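Local coordinates for protein putative Ribokinase II (Escherichia coli O6, PDB 3IQ0) that probably phosphorylates a sugar or related small molecule with ATP, as a ribokinase-like member of the pfkB family of carbohydrate kinases, at residues G55-D63 and A114-V123. Numbering follows the deposited sequence.
Sequences GIISCVGND and ACGKLSAQHV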
# COMPACT_ATOMS: atom_id res chain seq x y z
N GLY B 55 -20.42 5.91 16.10
CA GLY B 55 -19.04 5.51 16.32
C GLY B 55 -18.63 4.48 15.30
O GLY B 55 -19.47 3.96 14.56
N ILE B 56 -17.34 4.16 15.24
CA ILE B 56 -16.88 3.17 14.28
C ILE B 56 -15.75 2.33 14.85
O ILE B 56 -14.89 2.83 15.56
CB ILE B 56 -16.43 3.84 12.94
CG1 ILE B 56 -16.04 2.77 11.92
CG2 ILE B 56 -15.28 4.81 13.20
CD1 ILE B 56 -15.79 3.30 10.52
N ILE B 57 -15.78 1.03 14.54
CA ILE B 57 -14.75 0.10 15.00
C ILE B 57 -13.93 -0.25 13.78
O ILE B 57 -14.44 -0.85 12.84
CB ILE B 57 -15.37 -1.19 15.57
CG1 ILE B 57 -16.20 -0.87 16.82
CG2 ILE B 57 -14.28 -2.18 15.92
CD1 ILE B 57 -16.96 -2.06 17.37
N SER B 58 -12.65 0.13 13.78
CA SER B 58 -11.78 -0.15 12.65
C SER B 58 -10.32 -0.17 13.07
O SER B 58 -10.01 -0.02 14.25
CB SER B 58 -12.01 0.92 11.57
OG SER B 58 -11.31 0.62 10.37
N CYS B 59 -9.43 -0.37 12.10
CA CYS B 59 -7.99 -0.42 12.35
C CYS B 59 -7.23 0.38 11.30
O CYS B 59 -7.50 0.25 10.12
CB CYS B 59 -7.47 -1.86 12.29
SG CYS B 59 -7.78 -2.86 13.75
N VAL B 60 -6.28 1.20 11.74
CA VAL B 60 -5.45 1.96 10.82
C VAL B 60 -4.01 1.80 11.30
O VAL B 60 -3.78 1.36 12.43
CB VAL B 60 -5.79 3.48 10.79
CG1 VAL B 60 -7.23 3.68 10.34
CG2 VAL B 60 -5.54 4.10 12.15
N GLY B 61 -3.05 2.14 10.45
CA GLY B 61 -1.66 2.04 10.84
C GLY B 61 -1.24 3.30 11.57
O GLY B 61 -2.02 4.25 11.67
N ASN B 62 -0.02 3.32 12.07
CA ASN B 62 0.51 4.47 12.79
C ASN B 62 1.21 5.42 11.81
O ASN B 62 2.40 5.69 11.94
CB ASN B 62 1.48 4.00 13.87
CG ASN B 62 2.10 5.15 14.64
OD1 ASN B 62 1.40 6.04 15.12
ND2 ASN B 62 3.42 5.12 14.78
N ASP B 63 0.46 5.90 10.83
CA ASP B 63 0.99 6.81 9.82
C ASP B 63 -0.00 7.94 9.53
O ASP B 63 -1.14 7.91 10.01
CB ASP B 63 1.32 6.04 8.54
CG ASP B 63 0.15 5.24 8.01
OD1 ASP B 63 -0.96 5.80 7.91
OD2 ASP B 63 0.33 4.05 7.69
N ALA B 114 -3.68 -2.71 7.29
CA ALA B 114 -4.25 -2.61 8.62
C ALA B 114 -5.70 -3.10 8.63
O ALA B 114 -6.12 -3.80 9.56
CB ALA B 114 -4.19 -1.16 9.10
N CYS B 115 -6.45 -2.75 7.59
CA CYS B 115 -7.85 -3.14 7.48
C CYS B 115 -8.09 -4.60 7.82
O CYS B 115 -8.87 -4.92 8.73
CB CYS B 115 -8.36 -2.90 6.05
SG CYS B 115 -7.83 -1.35 5.31
N GLY B 116 -7.43 -5.50 7.09
CA GLY B 116 -7.61 -6.92 7.32
C GLY B 116 -7.03 -7.45 8.62
O GLY B 116 -6.92 -8.66 8.79
N LYS B 117 -6.68 -6.55 9.53
CA LYS B 117 -6.12 -6.94 10.83
C LYS B 117 -7.17 -6.85 11.93
O LYS B 117 -6.95 -7.29 13.06
CB LYS B 117 -4.95 -6.03 11.19
CG LYS B 117 -3.70 -6.77 11.66
CD LYS B 117 -2.74 -7.03 10.51
CE LYS B 117 -3.25 -8.07 9.54
NZ LYS B 117 -3.22 -9.43 10.11
N LEU B 118 -8.33 -6.29 11.60
CA LEU B 118 -9.42 -6.15 12.56
C LEU B 118 -9.79 -7.52 13.12
O LEU B 118 -10.21 -8.40 12.38
CB LEU B 118 -10.64 -5.53 11.87
CG LEU B 118 -11.86 -5.16 12.73
CD1 LEU B 118 -11.46 -4.12 13.76
CD2 LEU B 118 -12.97 -4.62 11.84
N SER B 119 -9.63 -7.70 14.42
CA SER B 119 -9.95 -8.99 15.03
C SER B 119 -11.09 -8.85 16.04
O SER B 119 -11.30 -7.78 16.60
CB SER B 119 -8.72 -9.58 15.72
OG SER B 119 -8.25 -8.75 16.76
N ALA B 120 -11.80 -9.94 16.26
CA ALA B 120 -12.92 -9.97 17.19
C ALA B 120 -12.53 -9.39 18.55
O ALA B 120 -13.39 -8.96 19.31
CB ALA B 120 -13.42 -11.40 17.36
N GLN B 121 -11.24 -9.38 18.85
CA GLN B 121 -10.80 -8.84 20.13
C GLN B 121 -10.70 -7.32 20.03
O GLN B 121 -10.94 -6.61 21.01
CB GLN B 121 -9.45 -9.43 20.54
CG GLN B 121 -9.18 -9.29 22.03
CD GLN B 121 -10.33 -9.83 22.86
OE1 GLN B 121 -10.71 -11.00 22.74
NE2 GLN B 121 -10.90 -8.98 23.71
N HIS B 122 -10.34 -6.83 18.85
CA HIS B 122 -10.23 -5.40 18.64
C HIS B 122 -11.60 -4.73 18.74
O HIS B 122 -11.72 -3.51 18.60
CB HIS B 122 -9.61 -5.12 17.26
CG HIS B 122 -8.12 -4.98 17.29
ND1 HIS B 122 -7.31 -5.41 16.27
CD2 HIS B 122 -7.29 -4.44 18.22
CE1 HIS B 122 -6.05 -5.14 16.56
NE2 HIS B 122 -6.01 -4.55 17.74
N VAL B 123 -12.63 -5.53 19.00
CA VAL B 123 -13.99 -5.02 19.14
C VAL B 123 -14.17 -4.46 20.54
O VAL B 123 -13.78 -3.32 20.80
CB VAL B 123 -15.03 -6.13 18.89
CG1 VAL B 123 -16.43 -5.60 19.16
CG2 VAL B 123 -14.94 -6.60 17.45
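C59 lies at the middle of the contact between the strand of 55-63 and the loop 114-123, its thiol meeting both L118 and H122. SG stands anti to the carbonyl carbon (chi1 -79°), a rotation that carries it toward the loop, where CA and CD1 of L118 each lie 3.9 Å from it. The sulfur meets the imidazole of H122 obliquely, 4.1 Å from the ring centroid and 33° off the ring normal, and comes closest to the ring at ND1, with SG to ND1 at 3.6 Å. K117 O lies at the edge of the same ring, in its plane. H122 is poorly ordered, so the details of this sulfur-aromatic contact carry some uncertainty.

Two residues earlier, on the same face of the strand, I57 uses both of its branches. CG2, anti to the backbone N, sits 4.0 Å from L118 CD1, the two side chains crossing at about a right angle, while CD1 of the extended branch reaches CG1 of V123, also at 4.0 Å. L118 CD1 thus bridges C59 and I57. Nearer the end of the strand, A114 turns its methyl onto the backbone, A114 CB lying 3.7 Å from V60 C. No hydrogen bond joins the segments, so side-chain packing carries this largely buried contact.

In the ribokinase fold, 54-61 runs parallel between strands 83-86 and 5-9 of the central sheet, and S58, facing away from the loop, hydrogen-bonds through OG to G10 O. The loop, which links strand 106-109 to strand 131-137, lies over one face of this sheet: H122 touches S84 and L86 of strand 83-86, L118 reaches I9 of strand 5-9, and L118 and V123 pack against A149 of helix 144-159.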